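Local coordinates for bifunctional protein PutA (Bradyrhizobium diazoefficiens, PDB 6BSN) that probably oxidises proline to glutamate in two steps, pairing an FAD-dependent proline dehydrogenase with an NAD-dependent glutamate semialdehyde dehydrogenase in one chain, at residues A[204-209]-A[448-453]; A[212-217]-A[236-241]; A[242-247]-A[256-261]; A[246-251]-A[830-835]. The protein carries 1 engineered substitution. One frame throughout, in Å; residues are numbered along the deposited sequence.

Contacts 1, 2 and 3 all lie in the proline dehydrogenase barrel, whereas contact 4 joins it to the aldehyde dehydrogenase part of the chain. Contacts 1 and 2 share helix 204-223: near its start it meets 448-453 through stacked arginines and carboxylates, buried although charged, and further along it lays a tyrosine and an alanine on strand 235-238. Contact 2 is wholly buried and mostly apolar. Contact 3 is buried too, but mixes leucine packing with a histidine-glutamate bond at its more exposed side. Contact 4 is only partly buried, with a charged and hydrogen-bonded centre. Contacts 3 and 4 share Arg-246 and Phe-247, and both border the same bound proline.

Contact 1: A[204-209]-A[448-453]; sequences AADARR and SHRDLL
Two arginines meet flat: the guanidinium of Arg-209 lies over that of Arg-450, centres 3.8 Å apart and planes only 13° from parallel. Arg-450 NE sits over the middle of the Arg-209 group, 3.4 Å from Arg-209 CZ. The flanking acids probably offset the repulsion between these like charges. At the edge of Arg-209, NH1 donates to Asp-451 OD2 across 3.2 Å, reaching the syn side of a carboxylate nearly coplanar with the guanidinium. NH2 turns back to its own helix and bonds Asp-206 OD1 (3.1 Å, 167°), so two acids fix the rotation of the group. Arg-450 is tied in through a water that donates to Asp-206 OD1 and accepts from Arg-450 NH2. The bend of Arg-209 at chi3 (66°) is what swings its guanidinium across that of Arg-450.

A second shell positions the acids: Asp-206 OD2 is bonded to the backbone N of Arg-202, and Asp-451 OD1 to the hydroxyl of Tyr-210. The contact thus ties the first turns of helix 204-223 to the link between strand 440-448 and helix 452-464; strand 440-448 pairs in parallel with strand 193-196, the strand before helix 204-223, in the barrel sheet.

Contact 2: A[212-217]-A[236-241]; sequences DAYASA and ISVKLS
Tyr-214 lays one face of its ring on Val-238, whose CG1 methyl stands almost exactly over the centre, 3.5 Å from the centroid and 6° off the ring normal, a CH-pi contact. This is helix-on-strand packing inside a beta-alpha-beta unit of the proline dehydrogenase TIM barrel: strand 193-196, helix 204-223 and strand 235-238. The short helix and strand segments run nearly antiparallel, their axes 9.8 Å apart, as expected when a helix returns along the outside of a parallel barrel.

Val-238 meets the ring with more than its methyl, since its CB lies 3.7 Å from Tyr-214 CE2. With CG1 placed beside the backbone N (chi1 -59°), the valine offers this branch to the ring. One turn along the helix, Ala-217 CB touches the end of Ile-236, at 3.8 Å from CD1, and that same methyl also approaches the Tyr-214 carbonyl oxygen. Met-196 of the preceding strand packs against Tyr-214, Ala-217 and Ile-236 alike.

Ser-237, between the two residues that face the helix, points away from it, and its OG bonds to Arg-341, an FAD-binding residue, and to Asp-280. Lys-239 likewise carries its amine off to a salt bridge with Asp-280. Its backbone, however, returns to the tyrosine: Lys-239 N donates to Tyr-214 OH along a nearly straight line, 3.3 Å and 176°.

Contact 3: A[242-247]-A[256-261]; sequences ALHPRF and MVELVP. With PRO (proline), chain G.
His-244 leaves the loop toward helix 252-272, and following it outward traces the polar side of this contact between a barrel strand's C-terminal loop and the helix after it, in the TIM barrel of proline dehydrogenase. Its CB lies 4.1 Å from Leu-259 CD2. The ring carbon CD2 faces Leu-259 CB, also at 4.1 Å. On the other flank ND1 accepts from the backbone N of Arg-246, 3.1 Å away, which pins the turn of the loop and leaves NE2 as the donor. NE2 then meets Glu-258 OE1 at 2.8 Å in a somewhat bent bond (143°), approaching on the anti side of the carboxylate with ring and carboxylate nearly coplanar. Arg-254 also binds OE1 in a salt bridge, which would be expected to favour the charged glutamate.

Beside this polar pair Leu-259 wedges into the loop, each methyl with its own neighbour: CD1 lies 3.5 Å from Leu-243 CB, while CD2 touches the Phe-247 ring at CD2, 3.6 Å away. Leu-259 chi1 of 174° carries CG away from the backbone N and puts its two methyls between Leu-243 and Phe-247.

The loop also lines a remote proline site, in which Arg-246 and Phe-247 take part. A bound proline rests on the guanidinium of Arg-246, its ring CG over one face, 3.8 Å from CZ.

Contact 4: A[246-251]-A[830-835]; sequences RFEAIS and ATHVGP. With PRO (proline), chain G.
His-832 of the aldehyde dehydrogenase part drives its NE2 into the carboxylate of Glu-248, donating to OE2 at 2.7 Å with the acceptor in the ring plane. This is the tight half of the contact. OE2 takes two more bonds, from Ser-251 OG at 2.6 Å on its anti lone pair and from Arg-246 NE at 3.0 Å, which comes in from above the carboxylate plane. Arg-246 NH2 closes a side-on grip by reaching OE1 (2.7 Å). Four bonds to one carboxylate hold it fixed and would be expected to stabilise its negative charge. His-832 is itself oriented from behind, because its ND1 is bonded to the backbone N of Lys-822.

His-832 NE2 also sits over one face of the Arg-246 guanidinium, the two planes steeply inclined (53°), and is 3.3 Å from Arg-246 NH2, but the angle is too poor for a hydrogen bond. On the opposite face is the bound proline, so Glu-248, itself part of that ligand's pocket, and His-832 help set the arginine surface on which it rests.

The partly exposed side is looser. Ile-250 brings only CD1 near the histidine ring, 3.9 Å from NE2, and its carbonyl oxygen takes a CA-H contact from Ala-830, 3.4 Å from that CA. A water spans the remaining width, donating to both Ser-251 OG and Ala-830 O.

In the fold, the loop that leads from strand 235-238 into helix 252-272 here meets the one joining helices 804-819 and 839-855.

Contact 1: A[204-209]-A[448-453]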
loop_
_atom_site.group_PDB
_atom_site.type_symbol
_atom_site.label_atom_id
_atom_site.label_comp_id
_atom_site.label_asym_id
_atom_site.label_seq_id
_atom_site.Cartn_x
_atom_site.Cartn_y
_atom_site.Cartn_z
ATOM N N ALA A 204 34.622 1.049 50.340
ATOM C CA ALA A 204 35.082 0.113 51.360
ATOM C C ALA A 204 34.166 0.129 52.584
ATOM O O ALA A 204 33.821 -0.931 53.119
ATOM C CB ALA A 204 36.525 0.429 51.775
ATOM N N ALA A 205 33.765 1.319 53.046
ATOM C CA ALA A 205 32.846 1.365 54.176
ATOM C C ALA A 205 31.531 0.641 53.848
ATOM O O ALA A 205 30.997 -0.080 54.695
ATOM C CB ALA A 205 32.613 2.820 54.613
ATOM N N ASP A 206 31.023 0.777 52.608
ATOM C CA ASP A 206 29.825 0.039 52.194
ATOM C C ASP A 206 29.999 -1.466 52.396
ATOM O O ASP A 206 29.099 -2.148 52.900
ATOM C CB ASP A 206 29.510 0.299 50.719
ATOM C CG ASP A 206 28.731 1.580 50.482
ATOM O OD1 ASP A 206 28.215 2.173 51.454
ATOM O OD2 ASP A 206 28.643 1.978 49.288
ATOM N N ALA A 207 31.138 -2.008 51.953
ATOM C CA ALA A 207 31.337 -3.451 51.990
ATOM C C ALA A 207 31.356 -3.972 53.421
ATOM O O ALA A 207 30.831 -5.060 53.691
ATOM C CB ALA A 207 32.632 -3.832 51.268
ATOM N N ARG A 208 31.976 -3.216 54.346
ATOM C CA ARG A 208 31.970 -3.577 55.770
ATOM C C ARG A 208 30.568 -3.483 56.358
ATOM O O ARG A 208 30.158 -4.335 57.157
ATOM C CB ARG A 208 32.935 -2.677 56.553
ATOM C CG ARG A 208 34.396 -2.798 56.121
ATOM C CD ARG A 208 35.377 -2.224 57.151
ATOM N NE ARG A 208 35.211 -0.786 57.328
ATOM C CZ ARG A 208 35.763 0.128 56.531
ATOM N NH1 ARG A 208 36.516 -0.252 55.502
ATOM N NH2 ARG A 208 35.568 1.420 56.763
ATOM N N ARG A 209 29.821 -2.440 55.989
ATOM C CA ARG A 209 28.485 -2.271 56.537
ATOM C C ARG A 209 27.574 -3.421 56.105
ATOM O O ARG A 209 26.836 -3.978 56.923
ATOM C CB ARG A 209 27.923 -0.915 56.098
ATOM C CG ARG A 209 26.426 -0.772 56.297
ATOM C CD ARG A 209 25.948 0.651 56.013
ATOM N NE ARG A 209 26.124 0.988 54.594
ATOM C CZ ARG A 209 25.245 0.713 53.634
ATOM N NH1 ARG A 209 24.092 0.085 53.917
ATOM N NH2 ARG A 209 25.515 1.076 52.385
ATOM N N SER A 448 18.097 -1.446 55.451
ATOM C CA SER A 448 17.948 -0.039 55.790
ATOM C C SER A 448 17.453 0.812 54.604
ATOM O O SER A 448 17.534 0.427 53.431
ATOM C CB SER A 448 19.273 0.506 56.318
ATOM O OG SER A 448 20.254 0.367 55.314
ATOM N N HIS A 449 16.929 1.993 54.946
ATOM C CA HIS A 449 16.356 2.911 53.964
ATOM C C HIS A 449 17.347 3.263 52.850
ATOM O O HIS A 449 16.949 3.452 51.692
ATOM C CB HIS A 449 15.896 4.197 54.658
ATOM C CG HIS A 449 14.725 4.017 55.578
ATOM N ND1 HIS A 449 14.627 4.672 56.789
ATOM C CD2 HIS A 449 13.599 3.270 55.460
ATOM C CE1 HIS A 449 13.499 4.325 57.386
ATOM N NE2 HIS A 449 12.852 3.482 56.598
ATOM N N ARG A 450 18.634 3.391 53.179
ATOM C CA ARG A 450 19.604 3.759 52.145
ATOM C C ARG A 450 19.731 2.694 51.060
ATOM O O ARG A 450 20.317 2.971 50.009
ATOM C CB ARG A 450 20.962 4.035 52.789
ATOM C CG ARG A 450 21.571 2.805 53.442
ATOM C CD ARG A 450 22.656 3.177 54.448
ATOM N NE ARG A 450 23.814 3.775 53.801
ATOM C CZ ARG A 450 24.800 4.366 54.467
ATOM N NH1 ARG A 450 24.747 4.435 55.796
ATOM N NH2 ARG A 450 25.839 4.877 53.813
ATOM N N ASP A 451 19.165 1.501 51.267
ATOM C CA ASP A 451 19.194 0.432 50.278
ATOM C C ASP A 451 17.840 0.186 49.616
ATOM O O ASP A 451 17.745 -0.645 48.704
ATOM C CB ASP A 451 19.708 -0.851 50.941
ATOM C CG ASP A 451 21.151 -0.696 51.436
ATOM O OD1 ASP A 451 21.967 -0.127 50.688
ATOM O OD2 ASP A 451 21.464 -1.114 52.565
ATOM N N LEU A 452 16.806 0.918 50.024
ATOM C CA LEU A 452 15.460 0.668 49.523
ATOM C C LEU A 452 15.314 1.071 48.063
ATOM O O LEU A 452 14.766 0.310 47.266
ATOM C CB LEU A 452 14.432 1.415 50.372
ATOM C CG LEU A 452 12.999 1.286 49.850
ATOM C CD1 LEU A 452 12.600 -0.160 49.844
ATOM C CD2 LEU A 452 12.054 2.103 50.731
ATOM N N LEU A 453 15.740 2.291 47.708
ATOM C CA LEU A 453 15.536 2.790 46.346
ATOM C C LEU A 453 16.080 1.828 45.297
ATOM O O LEU A 453 15.376 1.452 44.351
ATOM C CB LEU A 453 16.191 4.154 46.171
ATOM C CG LEU A 453 15.399 5.455 46.241
ATOM C CD1 LEU A 453 16.301 6.571 45.714
ATOM C CD2 LEU A 453 14.094 5.386 45.465
HETATM O O HOH W 1 26.983 4.557 50.911
#

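Contact 2: A[212-217]-A[236-241]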
loop_
_atom_site.group_PDB
_atom_site.type_symbol
_atom_site.label_atom_id
_atom_site.label_comp_id
_atom_site.label_asym_id
_atom_site.label_seq_id
_atom_site.Cartn_x
_atom_site.Cartn_y
_atom_site.Cartn_z
ATOM N N ASP A 212 28.455 -6.495 58.054
ATOM C CA ASP A 212 27.931 -6.427 59.422
ATOM C C ASP A 212 26.425 -6.598 59.458
ATOM O O ASP A 212 25.903 -7.316 60.315
ATOM C CB ASP A 212 28.303 -5.111 60.099
ATOM C CG ASP A 212 29.776 -4.984 60.326
ATOM O OD1 ASP A 212 30.447 -6.032 60.380
ATOM O OD2 ASP A 212 30.257 -3.844 60.472
ATOM N N ALA A 213 25.712 -5.971 58.527
ATOM C CA ALA A 213 24.279 -6.203 58.430
ATOM C C ALA A 213 23.972 -7.695 58.295
ATOM O O ALA A 213 23.139 -8.241 59.032
ATOM C CB ALA A 213 23.707 -5.441 57.234
ATOM N N TYR A 214 24.629 -8.364 57.340
ATOM C CA TYR A 214 24.409 -9.796 57.144
ATOM C C TYR A 214 24.734 -10.579 58.404
ATOM O O TYR A 214 23.976 -11.466 58.799
ATOM C CB TYR A 214 25.264 -10.334 55.996
ATOM C CG TYR A 214 24.952 -9.816 54.628
ATOM C CD1 TYR A 214 23.687 -9.372 54.294
ATOM C CD2 TYR A 214 25.933 -9.811 53.641
ATOM C CE1 TYR A 214 23.417 -8.918 53.000
ATOM C CE2 TYR A 214 25.671 -9.375 52.359
ATOM C CZ TYR A 214 24.423 -8.927 52.042
ATOM O OH TYR A 214 24.176 -8.500 50.762
ATOM N N ALA A 215 25.906 -10.324 58.994
ATOM C CA ALA A 215 26.277 -11.021 60.225
ATOM C C ALA A 215 25.238 -10.795 61.301
ATOM O O ALA A 215 24.848 -11.736 62.001
ATOM C CB ALA A 215 27.641 -10.565 60.726
ATOM N N SER A 216 24.759 -9.550 61.424
ATOM C CA SER A 216 23.740 -9.238 62.420
ATOM C C SER A 216 22.434 -9.960 62.112
ATOM O O SER A 216 21.764 -10.466 63.024
ATOM C CB SER A 216 23.528 -7.722 62.490
ATOM O OG SER A 216 24.668 -7.065 63.022
ATOM N N ALA A 217 22.060 -10.031 60.827
ATOM C CA ALA A 217 20.815 -10.720 60.474
ATOM C C ALA A 217 20.911 -12.211 60.760
ATOM O O ALA A 217 19.933 -12.830 61.188
ATOM C CB ALA A 217 20.473 -10.491 59.008
ATOM N N ILE A 236 18.875 -16.915 54.791
ATOM C CA ILE A 236 19.298 -15.556 54.498
ATOM C C ILE A 236 19.883 -15.535 53.091
ATOM O O ILE A 236 20.567 -16.478 52.680
ATOM C CB ILE A 236 20.318 -15.057 55.546
ATOM C CG1 ILE A 236 20.634 -13.578 55.337
ATOM C CG2 ILE A 236 21.588 -15.904 55.531
ATOM C CD1 ILE A 236 21.555 -12.998 56.411
ATOM N N SER A 237 19.633 -14.443 52.368
ATOM C CA SER A 237 20.100 -14.233 51.004
ATOM C C SER A 237 21.074 -13.067 50.976
ATOM O O SER A 237 20.773 -11.997 51.531
ATOM C CB SER A 237 18.930 -13.926 50.073
ATOM O OG SER A 237 18.687 -15.005 49.208
ATOM N N VAL A 238 22.228 -13.267 50.317
ATOM C CA VAL A 238 23.277 -12.252 50.238
ATOM C C VAL A 238 23.725 -12.079 48.795
ATOM O O VAL A 238 23.636 -13.006 47.986
ATOM C CB VAL A 238 24.485 -12.606 51.126
ATOM C CG1 VAL A 238 24.037 -12.751 52.574
ATOM C CG2 VAL A 238 25.148 -13.847 50.629
ATOM N N LYS A 239 24.242 -10.885 48.485
ATOM C CA LYS A 239 24.773 -10.548 47.168
ATOM C C LYS A 239 26.280 -10.329 47.260
ATOM O O LYS A 239 26.752 -9.556 48.100
ATOM C CB LYS A 239 24.099 -9.293 46.601
ATOM C CG LYS A 239 22.743 -9.533 45.982
ATOM C CD LYS A 239 22.183 -8.245 45.414
ATOM C CE LYS A 239 20.794 -8.490 44.842
ATOM N NZ LYS A 239 19.984 -9.403 45.711
ATOM N N LEU A 240 27.032 -11.006 46.394
ATOM C CA LEU A 240 28.480 -10.794 46.354
ATOM C C LEU A 240 28.835 -9.339 46.056
ATOM O O LEU A 240 29.847 -8.828 46.552
ATOM C CB LEU A 240 29.125 -11.716 45.326
ATOM C CG LEU A 240 28.999 -13.215 45.602
ATOM C CD1 LEU A 240 29.859 -14.016 44.643
ATOM C CD2 LEU A 240 29.349 -13.550 47.064
ATOM N N SER A 241 28.043 -8.654 45.223
ATOM C CA SER A 241 28.386 -7.259 44.926
ATOM C C SER A 241 28.262 -6.354 46.147
ATOM O O SER A 241 28.888 -5.288 46.178
ATOM C CB SER A 241 27.539 -6.714 43.763
ATOM O OG SER A 241 26.171 -6.491 44.129
#

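Contact 3: A[242-247]-A[256-261]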
loop_
_atom_site.group_PDB
_atom_site.type_symbol
_atom_site.label_atom_id
_atom_site.label_comp_id
_atom_site.label_asym_id
_atom_site.label_seq_id
_atom_site.Cartn_x
_atom_site.Cartn_y
_atom_site.Cartn_z
ATOM N N ALA A 242 27.454 -6.731 47.138
ATOM C CA ALA A 242 27.380 -5.937 48.359
ATOM C C ALA A 242 28.633 -6.077 49.211
ATOM O O ALA A 242 28.897 -5.213 50.054
ATOM C CB ALA A 242 26.162 -6.341 49.199
ATOM N N LEU A 243 29.393 -7.147 49.032
ATOM C CA LEU A 243 30.494 -7.466 49.926
ATOM C C LEU A 243 31.841 -7.036 49.386
ATOM O O LEU A 243 32.862 -7.268 50.045
ATOM C CB LEU A 243 30.511 -8.955 50.212
ATOM C CG LEU A 243 29.288 -9.437 50.977
ATOM C CD1 LEU A 243 29.224 -10.965 50.937
ATOM C CD2 LEU A 243 29.394 -8.898 52.398
ATOM N N HIS A 244 31.868 -6.398 48.223
ATOM C CA HIS A 244 33.130 -5.989 47.632
ATOM C C HIS A 244 32.892 -4.793 46.713
ATOM O O HIS A 244 31.954 -4.815 45.907
ATOM C CB HIS A 244 33.769 -7.141 46.871
ATOM C CG HIS A 244 35.191 -6.890 46.504
ATOM N ND1 HIS A 244 35.553 -6.127 45.417
ATOM C CD2 HIS A 244 36.344 -7.268 47.106
ATOM C CE1 HIS A 244 36.870 -6.059 45.350
ATOM N NE2 HIS A 244 37.375 -6.741 46.364
ATOM N N PRO A 245 33.696 -3.726 46.828
ATOM C CA PRO A 245 33.407 -2.480 46.094
ATOM C C PRO A 245 33.826 -2.468 44.621
ATOM O O PRO A 245 33.457 -1.526 43.900
ATOM C CB PRO A 245 34.192 -1.424 46.888
ATOM C CG PRO A 245 35.341 -2.189 47.489
ATOM C CD PRO A 245 34.775 -3.561 47.821
ATOM N N ARG A 246 34.604 -3.437 44.143
ATOM C CA ARG A 246 34.864 -3.561 42.706
ATOM C C ARG A 246 34.674 -5.022 42.320
ATOM O O ARG A 246 35.606 -5.694 41.892
ATOM C CB ARG A 246 36.262 -3.088 42.249
ATOM C CG ARG A 246 36.643 -1.614 42.472
ATOM C CD ARG A 246 35.855 -0.584 41.647
ATOM N NE ARG A 246 35.741 -0.914 40.224
ATOM C CZ ARG A 246 35.267 -0.077 39.290
ATOM N NH1 ARG A 246 34.887 1.154 39.609
ATOM N NH2 ARG A 246 35.164 -0.475 38.027
ATOM N N PHE A 247 33.447 -5.516 42.483
ATOM C CA PHE A 247 33.119 -6.900 42.152
ATOM C C PHE A 247 32.922 -6.995 40.646
ATOM O O PHE A 247 31.828 -6.792 40.123
ATOM C CB PHE A 247 31.892 -7.374 42.926
ATOM C CG PHE A 247 31.585 -8.803 42.691
ATOM C CD1 PHE A 247 30.411 -9.171 42.065
ATOM C CD2 PHE A 247 32.523 -9.784 43.018
ATOM C CE1 PHE A 247 30.137 -10.502 41.806
ATOM C CE2 PHE A 247 32.263 -11.122 42.761
ATOM C CZ PHE A 247 31.069 -11.485 42.158
ATOM N N MET A 256 39.335 -12.307 44.646
ATOM C CA MET A 256 39.610 -13.638 45.188
ATOM C C MET A 256 40.345 -13.564 46.516
ATOM O O MET A 256 40.145 -14.412 47.389
ATOM C CB MET A 256 40.422 -14.458 44.178
ATOM C CG MET A 256 39.645 -14.757 42.877
ATOM S SD MET A 256 38.090 -15.654 43.147
ATOM C CE MET A 256 38.694 -17.215 43.787
ATOM N N VAL A 257 41.185 -12.554 46.688
ATOM C CA VAL A 257 41.964 -12.413 47.910
ATOM C C VAL A 257 41.124 -11.750 49.007
ATOM O O VAL A 257 41.234 -12.101 50.188
ATOM C CB VAL A 257 43.263 -11.650 47.559
ATOM C CG1 VAL A 257 43.516 -10.476 48.457
ATOM C CG2 VAL A 257 44.441 -12.588 47.529
ATOM N N GLU A 258 40.248 -10.814 48.635
ATOM C CA GLU A 258 39.503 -10.010 49.599
ATOM C C GLU A 258 38.104 -10.537 49.894
ATOM O O GLU A 258 37.695 -10.565 51.060
ATOM C CB GLU A 258 39.405 -8.557 49.107
ATOM C CG GLU A 258 40.747 -7.792 49.170
ATOM C CD GLU A 258 40.822 -6.624 48.176
ATOM O OE1 GLU A 258 39.767 -6.203 47.670
ATOM O OE2 GLU A 258 41.934 -6.139 47.888
ATOM N N LEU A 259 37.354 -10.951 48.868
ATOM C CA LEU A 259 35.951 -11.299 49.048
ATOM C C LEU A 259 35.774 -12.689 49.669
ATOM O O LEU A 259 34.945 -12.865 50.575
ATOM C CB LEU A 259 35.229 -11.166 47.697
ATOM C CG LEU A 259 33.773 -11.610 47.574
ATOM C CD1 LEU A 259 32.925 -11.063 48.699
ATOM C CD2 LEU A 259 33.214 -11.197 46.224
ATOM N N VAL A 260 36.560 -13.681 49.220
ATOM C CA VAL A 260 36.368 -15.063 49.697
ATOM C C VAL A 260 36.441 -15.183 51.220
ATOM O O VAL A 260 35.615 -15.907 51.798
ATOM C CB VAL A 260 37.347 -16.012 48.978
ATOM C CG1 VAL A 260 37.330 -17.422 49.614
ATOM C CG2 VAL A 260 37.044 -16.089 47.481
ATOM N N PRO A 261 37.411 -14.579 51.919
ATOM C CA PRO A 261 37.358 -14.655 53.391
ATOM C C PRO A 261 36.103 -14.040 53.980
ATOM O O PRO A 261 35.551 -14.582 54.941
ATOM C CB PRO A 261 38.636 -13.913 53.827
ATOM C CG PRO A 261 39.569 -14.069 52.651
ATOM C CD PRO A 261 38.699 -14.031 51.445
HETATM N N PRO G . 30.884 -1.462 37.859
HETATM C CA PRO G . 31.119 -2.874 38.084
HETATM C C PRO G . 29.906 -3.737 37.652
HETATM O O PRO G . 28.730 -3.286 37.737
HETATM C CB PRO G . 31.437 -3.084 39.543
HETATM C CG PRO G . 31.878 -1.713 40.040
HETATM C CD PRO G . 31.405 -0.701 38.954
HETATM O OXT PRO G . 30.088 -4.908 37.213
#

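Contact 4: A[246-251]-A[830-835]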
loop_
_atom_site.group_PDB
_atom_site.type_symbol
_atom_site.label_atom_id
_atom_site.label_comp_id
_atom_site.label_asym_id
_atom_site.label_seq_id
_atom_site.Cartn_x
_atom_site.Cartn_y
_atom_site.Cartn_z
ATOM N N ARG A 246 34.604 -3.437 44.143
ATOM C CA ARG A 246 34.864 -3.561 42.706
ATOM C C ARG A 246 34.674 -5.022 42.320
ATOM O O ARG A 246 35.606 -5.694 41.892
ATOM C CB ARG A 246 36.262 -3.088 42.249
ATOM C CG ARG A 246 36.643 -1.614 42.472
ATOM C CD ARG A 246 35.855 -0.584 41.647
ATOM N NE ARG A 246 35.741 -0.914 40.224
ATOM C CZ ARG A 246 35.267 -0.077 39.290
ATOM N NH1 ARG A 246 34.887 1.154 39.609
ATOM N NH2 ARG A 246 35.164 -0.475 38.027
ATOM N N PHE A 247 33.447 -5.516 42.483
ATOM C CA PHE A 247 33.119 -6.900 42.152
ATOM C C PHE A 247 32.922 -6.995 40.646
ATOM O O PHE A 247 31.828 -6.792 40.123
ATOM C CB PHE A 247 31.892 -7.374 42.926
ATOM C CG PHE A 247 31.585 -8.803 42.691
ATOM C CD1 PHE A 247 30.411 -9.171 42.065
ATOM C CD2 PHE A 247 32.523 -9.784 43.018
ATOM C CE1 PHE A 247 30.137 -10.502 41.806
ATOM C CE2 PHE A 247 32.263 -11.122 42.761
ATOM C CZ PHE A 247 31.069 -11.485 42.158
ATOM N N GLU A 248 34.014 -7.285 39.936
ATOM C CA GLU A 248 34.021 -7.248 38.481
ATOM C C GLU A 248 35.151 -8.154 38.007
ATOM O O GLU A 248 36.159 -8.327 38.703
ATOM C CB GLU A 248 34.211 -5.809 37.951
ATOM C CG GLU A 248 35.636 -5.269 38.265
ATOM C CD GLU A 248 35.795 -3.749 38.137
ATOM O OE1 GLU A 248 34.900 -3.076 37.587
ATOM O OE2 GLU A 248 36.821 -3.225 38.624
ATOM N N ALA A 249 34.986 -8.697 36.799
ATOM C CA ALA A 249 35.956 -9.651 36.269
ATOM C C ALA A 249 37.350 -9.036 36.152
ATOM O O ALA A 249 38.350 -9.720 36.398
ATOM C CB ALA A 249 35.490 -10.184 34.912
ATOM N N ILE A 250 37.452 -7.748 35.800
ATOM C CA ILE A 250 38.802 -7.216 35.617
ATOM C C ILE A 250 39.514 -7.018 36.955
ATOM O O ILE A 250 40.753 -6.962 36.986
ATOM C CB ILE A 250 38.842 -5.907 34.793
ATOM C CG1 ILE A 250 38.115 -4.770 35.513
ATOM C CG2 ILE A 250 38.298 -6.137 33.369
ATOM C CD1 ILE A 250 38.442 -3.387 34.958
ATOM N N SER A 251 38.780 -6.946 38.070
ATOM C CA SER A 251 39.404 -6.887 39.387
ATOM C C SER A 251 39.427 -8.247 40.083
ATOM O O SER A 251 39.566 -8.304 41.313
ATOM C CB SER A 251 38.699 -5.852 40.274
ATOM O OG SER A 251 38.786 -4.549 39.702
ATOM N N ALA A 830 43.630 -4.916 35.377
ATOM C CA ALA A 830 42.936 -4.397 36.555
ATOM C C ALA A 830 42.978 -2.879 36.655
ATOM O O ALA A 830 42.327 -2.320 37.545
ATOM C CB ALA A 830 43.543 -4.994 37.831
ATOM N N THR A 831 43.697 -2.200 35.758
ATOM C CA THR A 831 43.869 -0.754 35.881
ATOM C C THR A 831 42.589 -0.041 35.503
ATOM O O THR A 831 41.965 -0.374 34.493
ATOM C CB THR A 831 45.001 -0.258 34.981
ATOM O OG1 THR A 831 46.237 -0.807 35.432
ATOM C CG2 THR A 831 45.084 1.259 35.010
ATOM N N HIS A 832 42.181 0.923 36.331
ATOM C CA HIS A 832 41.076 1.814 35.988
ATOM C C HIS A 832 41.562 3.174 35.509
ATOM O O HIS A 832 40.890 3.815 34.695
ATOM C CB HIS A 832 40.131 2.026 37.193
ATOM C CG HIS A 832 39.502 0.766 37.727
ATOM N ND1 HIS A 832 39.720 0.312 39.015
ATOM C CD2 HIS A 832 38.642 -0.122 37.159
ATOM C CE1 HIS A 832 39.027 -0.800 39.216
ATOM N NE2 HIS A 832 38.366 -1.086 38.107
ATOM N N VAL A 833 42.718 3.632 35.981
ATOM C CA VAL A 833 43.214 4.963 35.663
ATOM C C VAL A 833 44.651 4.811 35.204
ATOM O O VAL A 833 45.529 4.487 36.012
ATOM C CB VAL A 833 43.123 5.915 36.861
ATOM C CG1 VAL A 833 43.754 7.261 36.519
ATOM C CG2 VAL A 833 41.665 6.074 37.302
ATOM N N GLY A 834 44.894 5.028 33.907
ATOM C CA GLY A 834 46.241 5.031 33.378
ATOM C C GLY A 834 46.928 6.364 33.581
ATOM O O GLY A 834 46.392 7.294 34.198
ATOM N N PRO A 835 48.146 6.478 33.052
ATOM C CA PRO A 835 48.899 7.724 33.212
ATOM C C PRO A 835 48.304 8.840 32.369
ATOM O O PRO A 835 47.539 8.606 31.431
ATOM C CB PRO A 835 50.302 7.353 32.724
ATOM C CG PRO A 835 50.046 6.318 31.689
ATOM C CD PRO A 835 48.875 5.506 32.218
HETATM N N PRO G . 30.884 -1.462 37.859
HETATM C CA PRO G . 31.119 -2.874 38.084
HETATM C C PRO G . 29.906 -3.737 37.652
HETATM O O PRO G . 28.730 -3.286 37.737
HETATM C CB PRO G . 31.437 -3.084 39.543
HETATM C CG PRO G . 31.878 -1.713 40.040
HETATM C CD PRO G . 31.405 -0.701 38.954
HETATM O OXT PRO G . 30.088 -4.908 37.213
HETATM O O HOH W 2 41.181 -3.271 39.944
#